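Local coordinates for tellurite resistance protein of COG3793 (Nostoc punctiforme, PDB 2OU3), which is a TerB-family protein that binds zinc and probably takes part in resistance to tellurite, at the interface of chains A and B. Residues are numbered along the deposited sequence; one frame, centred on the assembly and turned at random. Chains: chain A/B, Tellurite resistance protein of COG3793.

Contacts 1 and 2 are two patches of one two-fold symmetric interface, their C-alpha centres about 22 Å apart. No residue is common to both. Contact 1 sets the C-terminal end of helix 130-154 of chain B, and B:Pro156 beyond it, against A:Arg95 of helix 94-106 and the early turns of helix 130-154 of chain A. Contact 2 pairs helix 4-18 and helix 48-60 of each chain and includes a meeting of A:Ile13 with B:Ile13. Each contact has its twin with the chains exchanged. Together they would tie both the N-terminal and the C-terminal helices into the dimer, if the deposited pair is the biological one.

Contact 1: the interface of chains A and B. Residues chain A 95, 132, 135-136; chain B 153-154, 156.
The guanidinium of A:Arg95 has its NH1 directed at the backbone carbonyl of B:Leu153, near the end of helix 130-154. One face of this flat group carries CG2 of A:Ile132 from its own chain, 3.6 Å above the plane and toward the rim. The hydrogen bond from A:Arg95 NH1 to B:Leu153 O is 2.9 Å long and fairly straight, 155° at the hydrogen. The donor lies in the carbonyl plane, but the oxygen is tilted 16° out of the guanidinium plane. The arginine is extended from CG to NE, which carries its tip out to the partner. CG of B:Pro156 lies 3.9 Å from A:Arg95 NH1.

B:Leu153 supplies the apolar part. Its CG is anti to the backbone N (chi1 -173°), and its two methyls divide the work. CD2 meets CD2 of A:Leu136 at 3.5 Å and also touches CB of A:Gln135. CD1 lies 3.4 Å from the amide oxygen OE1 of A:Gln135. The leucine passes A:Ile132 in the opposite direction, with a looser methyl contact. B:Leu154 adds its CD2, which is 3.9 Å from A:Leu136 CD2 and also faces the backbone carbonyl of A:Arg95. The patch joins the end of one chain's long helix to the other chain, and so may stabilise a TerB-family dimer.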
ATOM      1  N   ARG A  95      14.924 -10.144  -5.675  1.00 11.69           N
ATOM      2  CA  ARG A  95      14.302  -9.152  -6.562  1.00 12.50           C
ATOM      3  C   ARG A  95      13.451  -8.161  -5.768  1.00 12.74           C
ATOM      4  O   ARG A  95      13.390  -6.980  -6.069  1.00 13.72           O
ATOM      5  CB  ARG A  95      13.448  -9.815  -7.620  1.00 12.79           C
ATOM      6  CG  ARG A  95      14.243 -10.712  -8.568  1.00 11.66           C
ATOM      7  CD  ARG A  95      13.310 -11.321  -9.594  1.00 15.37           C
ATOM      8  NE  ARG A  95      13.987 -12.309 -10.414  1.00 16.46           N
ATOM      9  CZ  ARG A  95      13.474 -12.826 -11.525  1.00 16.38           C
ATOM     10  NH1 ARG A  95      12.275 -12.474 -11.967  1.00 14.32           N
ATOM     11  NH2 ARG A  95      14.173 -13.688 -12.199  1.00 16.09           N
ATOM     12  N   ILE A 132      16.647  -8.353 -15.716  1.00 16.25           N
ATOM     13  CA  ILE A 132      15.706  -8.311 -14.597  1.00 14.63           C
ATOM     14  C   ILE A 132      15.831  -6.972 -13.861  1.00 12.89           C
ATOM     15  O   ILE A 132      14.805  -6.326 -13.561  1.00 15.44           O
ATOM     16  CB  ILE A 132      15.854  -9.536 -13.621  1.00 13.28           C
ATOM     17  CG1 ILE A 132      15.525 -10.848 -14.348  1.00 18.31           C
ATOM     18  CG2 ILE A 132      14.899  -9.397 -12.386  1.00 13.00           C
ATOM     19  CD1 ILE A 132      14.089 -10.891 -14.980  1.00 20.33           C
ATOM     20  N   GLN A 135      14.001  -4.434 -15.816  1.00 14.94           N
ATOM     21  CA  GLN A 135      12.570  -4.613 -15.633  1.00 15.97           C
ATOM     22  C   GLN A 135      12.062  -4.088 -14.300  1.00 15.65           C
ATOM     23  O   GLN A 135      10.959  -3.506 -14.241  1.00 13.50           O
ATOM     24  CB  GLN A 135      12.174  -6.088 -15.808  1.00 16.50           C
ATOM     25  CG  GLN A 135      12.191  -6.523 -17.281  1.00 20.68           C
ATOM     26  CD  GLN A 135      12.100  -8.019 -17.453  1.00 25.98           C
ATOM     27  OE1 GLN A 135      11.524  -8.696 -16.629  1.00 29.55           O
ATOM     28  NE2 GLN A 135      12.669  -8.542 -18.542  1.00 31.55           N
ATOM     29  N   LEU A 136      12.870  -4.259 -13.251  1.00 16.05           N
ATOM     30  CA  LEU A 136      12.497  -3.798 -11.926  1.00 15.98           C
ATOM     31  C   LEU A 136      12.504  -2.275 -11.880  1.00 15.26           C
ATOM     32  O   LEU A 136      11.601  -1.668 -11.296  1.00 14.18           O
ATOM     33  CB  LEU A 136      13.451  -4.362 -10.879  1.00 13.59           C
ATOM     34  CG  LEU A 136      13.257  -5.853 -10.607  1.00 11.85           C
ATOM     35  CD1 LEU A 136      14.428  -6.368  -9.767  1.00 13.68           C
ATOM     36  CD2 LEU A 136      11.891  -6.145  -9.946  1.00 13.56           C
TER
ATOM     37  N   LEU B 153       6.966 -10.801 -11.215  1.00 17.14           N
ATOM     38  CA  LEU B 153       8.384 -10.482 -11.434  1.00 16.98           C
ATOM     39  C   LEU B 153       9.208 -10.751 -10.176  1.00 16.71           C
ATOM     40  O   LEU B 153      10.312 -11.240 -10.259  1.00 17.68           O
ATOM     41  CB  LEU B 153       8.547  -9.029 -11.863  1.00 18.64           C
ATOM     42  CG  LEU B 153       9.935  -8.536 -12.296  1.00 20.75           C
ATOM     43  CD1 LEU B 153      10.516  -9.377 -13.452  1.00 17.34           C
ATOM     44  CD2 LEU B 153       9.870  -7.030 -12.690  1.00 22.43           C
ATOM     45  N   LEU B 154       8.677 -10.394  -9.015  1.00 14.80           N
ATOM     46  CA  LEU B 154       9.394 -10.622  -7.748  1.00 14.75           C
ATOM     47  C   LEU B 154       9.496 -12.099  -7.404  1.00 15.38           C
ATOM     48  O   LEU B 154      10.541 -12.569  -6.938  1.00 14.59           O
ATOM     49  CB  LEU B 154       8.683  -9.890  -6.581  1.00 13.64           C
ATOM     50  CG  LEU B 154       8.628  -8.366  -6.624  1.00 15.66           C
ATOM     51  CD1 LEU B 154       8.120  -7.811  -5.265  1.00 12.55           C
ATOM     52  CD2 LEU B 154       9.993  -7.750  -6.975  1.00 13.99           C
ATOM     53  N   PRO B 156       8.426 -15.304  -9.384  1.00 18.14           N
ATOM     54  CA  PRO B 156       7.924 -16.049 -10.527  1.00 19.84           C
ATOM     55  C   PRO B 156       7.681 -17.509 -10.221  1.00 21.82           C
ATOM     56  O   PRO B 156       6.877 -18.146 -10.875  1.00 20.44           O
ATOM     57  CB  PRO B 156       9.040 -15.867 -11.557  1.00 21.05           C
ATOM     58  CG  PRO B 156      10.260 -15.619 -10.759  1.00 20.59           C
ATOM     59  CD  PRO B 156       9.800 -14.810  -9.617  1.00 16.32           C
TER

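Contact 2: the interface of chains A and B. Residues chain A 9, 12-13, 17, 60; chain B 13, 17, 56, 59-60.
A:Ile13 and B:Ile13 meet tip to tip, CD1 to CD1 at 3.9 Å, in the helix-to-helix interface of this TerB-family protein. Both belong to helix 4-18 of their chains. In each isoleucine CG1 is anti to the backbone N, with chi1 -155° in chain A and -162° in chain B. This turns each CG1 branch to the partner, and the two CD1 methyls meet at its end.

The phenylalanines flank this centre. B:Ile13 CD1 sits at the edge of the A:Phe17 ring, in its plane, 4.0 Å from CE2. On the other side of the pair, A:Ile13 and B:Phe17 slide past each other in opposite directions, with A:Ile13 CD1 near B:Phe17 CE2.

A:Trp12 extends the apolar surface. Its indole and the B:Phe17 ring reach toward each other tip to tip. B:Phe17 CZ lies in the indole plane at its edge, 3.8 Å from A:Trp12 CZ3. One face of the A:Trp12 indole is taken by the backbone of B:Gly56, whose carbonyl carbon C stands 3.7 Å from the centroid of the five-membered ring. No side chain at B:Gly56 stands between its backbone and the indole. Farther along the indole, A:Trp12 CE3 touches B:Ser60 CB at 3.8 Å.

A:Gly9, with no side chain, may allow the close approach of helix 4-18 to helix 48-60 of chain B. Its CA is 3.6 Å from the CB methyl of B:Ala59, and it also packs on the backbone of B:Ser60.

In this patch no N or O of one chain lies within bonding reach of the other. Two waters link the backbone carbonyls of the serines instead, at the polar rim. Water 1 is 2.8 Å from A:Ser60 O and also contacts B:Ser60 O. Water 2 contacts A:Ser60 O and water 1, while its link to B:Ser60 O is longer, at 3.3 Å.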
ATOM      1  N   GLY A   9      -5.019  -6.069   9.619  1.00 13.86           N
ATOM      2  CA  GLY A   9      -4.344  -5.021   8.876  1.00 16.49           C
ATOM      3  C   GLY A   9      -2.989  -5.467   8.344  1.00 16.43           C
ATOM      4  O   GLY A   9      -2.617  -5.178   7.200  1.00 15.40           O
ATOM      5  N   TRP A  12      -3.308  -7.936   5.444  1.00 15.45           N
ATOM      6  CA  TRP A  12      -3.810  -7.283   4.243  1.00 15.69           C
ATOM      7  C   TRP A  12      -2.681  -6.540   3.566  1.00 14.19           C
ATOM      8  O   TRP A  12      -2.450  -6.708   2.372  1.00 14.79           O
ATOM      9  CB  TRP A  12      -4.968  -6.313   4.559  1.00 14.30           C
ATOM     10  CG  TRP A  12      -5.607  -5.727   3.314  1.00 14.10           C
ATOM     11  CD1 TRP A  12      -6.723  -6.169   2.717  1.00 16.15           C
ATOM     12  CD2 TRP A  12      -5.157  -4.627   2.542  1.00 17.15           C
ATOM     13  NE1 TRP A  12      -7.009  -5.430   1.614  1.00 16.59           N
ATOM     14  CE2 TRP A  12      -6.055  -4.482   1.462  1.00 15.17           C
ATOM     15  CE3 TRP A  12      -4.091  -3.753   2.642  1.00 13.27           C
ATOM     16  CZ2 TRP A  12      -5.931  -3.480   0.510  1.00 18.54           C
ATOM     17  CZ3 TRP A  12      -3.964  -2.766   1.708  1.00 14.84           C
ATOM     18  CH2 TRP A  12      -4.854  -2.661   0.628  1.00 15.46           C
ATOM     19  N   ILE A  13      -1.948  -5.731   4.330  1.00 13.92           N
ATOM     20  CA  ILE A  13      -0.899  -4.909   3.753  0.50 14.55           C
ATOM     21  C   ILE A  13       0.300  -5.739   3.271  1.00 14.10           C
ATOM     22  O   ILE A  13       0.921  -5.429   2.240  1.00 14.22           O
ATOM     23  CB  ILE A  13      -0.478  -3.785   4.758  0.50 15.80           C
ATOM     24  CG1 ILE A  13       0.129  -2.594   4.021  0.50 19.31           C
ATOM     25  CG2 ILE A  13       0.456  -4.317   5.853  0.50 16.47           C
ATOM     26  CD1 ILE A  13      -0.640  -2.175   2.762  0.50 21.64           C
ATOM     27  N   PHE A  17       1.439  -5.669  -0.753  1.00 14.73           N
ATOM     28  CA  PHE A  17       2.721  -5.282  -1.335  1.00 12.57           C
ATOM     29  C   PHE A  17       3.544  -6.474  -1.816  1.00 13.24           C
ATOM     30  O   PHE A  17       4.341  -6.338  -2.747  1.00 14.21           O
ATOM     31  CB  PHE A  17       3.541  -4.504  -0.313  1.00 13.95           C
ATOM     32  CG  PHE A  17       3.099  -3.080  -0.158  1.00 17.37           C
ATOM     33  CD1 PHE A  17       3.214  -2.192  -1.211  1.00 16.68           C
ATOM     34  CD2 PHE A  17       2.586  -2.620   1.044  1.00 19.85           C
ATOM     35  CE1 PHE A  17       2.837  -0.863  -1.069  1.00 19.89           C
ATOM     36  CE2 PHE A  17       2.197  -1.271   1.186  1.00 24.40           C
ATOM     37  CZ  PHE A  17       2.320  -0.414   0.130  1.00 16.41           C
ATOM     38  N   SER A  60       4.643   0.470   8.476  1.00 18.05           N
ATOM     39  CA  SER A  60       3.289   0.286   7.975  1.00 18.80           C
ATOM     40  C   SER A  60       2.876  -1.155   8.049  1.00 17.68           C
ATOM     41  O   SER A  60       1.692  -1.412   8.092  1.00 18.24           O
ATOM     42  CB  SER A  60       3.117   0.783   6.538  1.00 19.29           C
ATOM     43  OG  SER A  60       3.716  -0.086   5.617  1.00 17.89           O
TER
ATOM     44  N   ILE B  13       1.535   5.037   5.149  1.00 14.00           N
ATOM     45  CA  ILE B  13       0.555   4.301   4.372  1.00 13.40           C
ATOM     46  C   ILE B  13      -0.611   5.223   3.928  1.00 13.65           C
ATOM     47  O   ILE B  13      -1.134   5.074   2.835  1.00 14.29           O
ATOM     48  CB  ILE B  13       0.050   3.077   5.143  1.00 15.73           C
ATOM     49  CG1 ILE B  13      -0.627   2.054   4.237  1.00 22.25           C
ATOM     50  CG2 ILE B  13      -0.823   3.477   6.352  1.00 16.48           C
ATOM     51  CD1 ILE B  13       0.191   1.659   2.979  1.00 20.99           C
ATOM     52  N   PHE B  17      -1.432   5.675  -0.175  1.00 14.79           N
ATOM     53  CA  PHE B  17      -2.679   5.415  -0.880  1.00 12.69           C
ATOM     54  C   PHE B  17      -3.435   6.670  -1.281  1.00 13.36           C
ATOM     55  O   PHE B  17      -4.111   6.639  -2.278  1.00 13.81           O
ATOM     56  CB  PHE B  17      -3.626   4.538  -0.038  1.00 13.78           C
ATOM     57  CG  PHE B  17      -3.237   3.087  -0.008  1.00 16.79           C
ATOM     58  CD1 PHE B  17      -3.171   2.350  -1.177  1.00 18.74           C
ATOM     59  CD2 PHE B  17      -2.907   2.461   1.183  1.00 23.84           C
ATOM     60  CE1 PHE B  17      -2.826   0.982  -1.167  1.00 19.01           C
ATOM     61  CE2 PHE B  17      -2.564   1.082   1.205  1.00 23.12           C
ATOM     62  CZ  PHE B  17      -2.525   0.358   0.024  1.00 16.82           C
ATOM     63  N   GLY B  56      -9.823  -5.033   6.036  1.00 13.41           N
ATOM     64  CA  GLY B  56      -8.366  -5.207   6.032  1.00 13.15           C
ATOM     65  C   GLY B  56      -7.668  -3.994   5.470  1.00 12.60           C
ATOM     66  O   GLY B  56      -6.646  -3.598   5.990  1.00 14.00           O
ATOM     67  N   ALA B  59      -8.007  -1.391   8.253  1.00 12.33           N
ATOM     68  CA  ALA B  59      -7.131  -1.771   9.350  1.00 14.88           C
ATOM     69  C   ALA B  59      -5.653  -1.482   8.999  1.00 16.09           C
ATOM     70  O   ALA B  59      -4.897  -1.081   9.846  1.00 17.40           O
ATOM     71  CB  ALA B  59      -7.332  -3.213   9.676  1.00 12.57           C
ATOM     72  N   SER B  60      -5.277  -1.632   7.728  1.00 17.95           N
ATOM     73  CA  SER B  60      -3.896  -1.366   7.313  1.00 18.62           C
ATOM     74  C   SER B  60      -3.493   0.083   7.540  1.00 17.91           C
ATOM     75  O   SER B  60      -2.307   0.345   7.610  1.00 17.14           O
ATOM     76  CB  SER B  60      -3.633  -1.706   5.833  1.00 16.34           C
ATOM     77  OG  SER B  60      -4.061  -0.680   4.971  1.00 17.75           O
TER
HETATM   78  O   HOH W   1      -0.070   0.546   9.056  1.00 23.51           O
HETATM   79  O   HOH W   2      -0.700  -2.261   8.831  1.00 39.01           O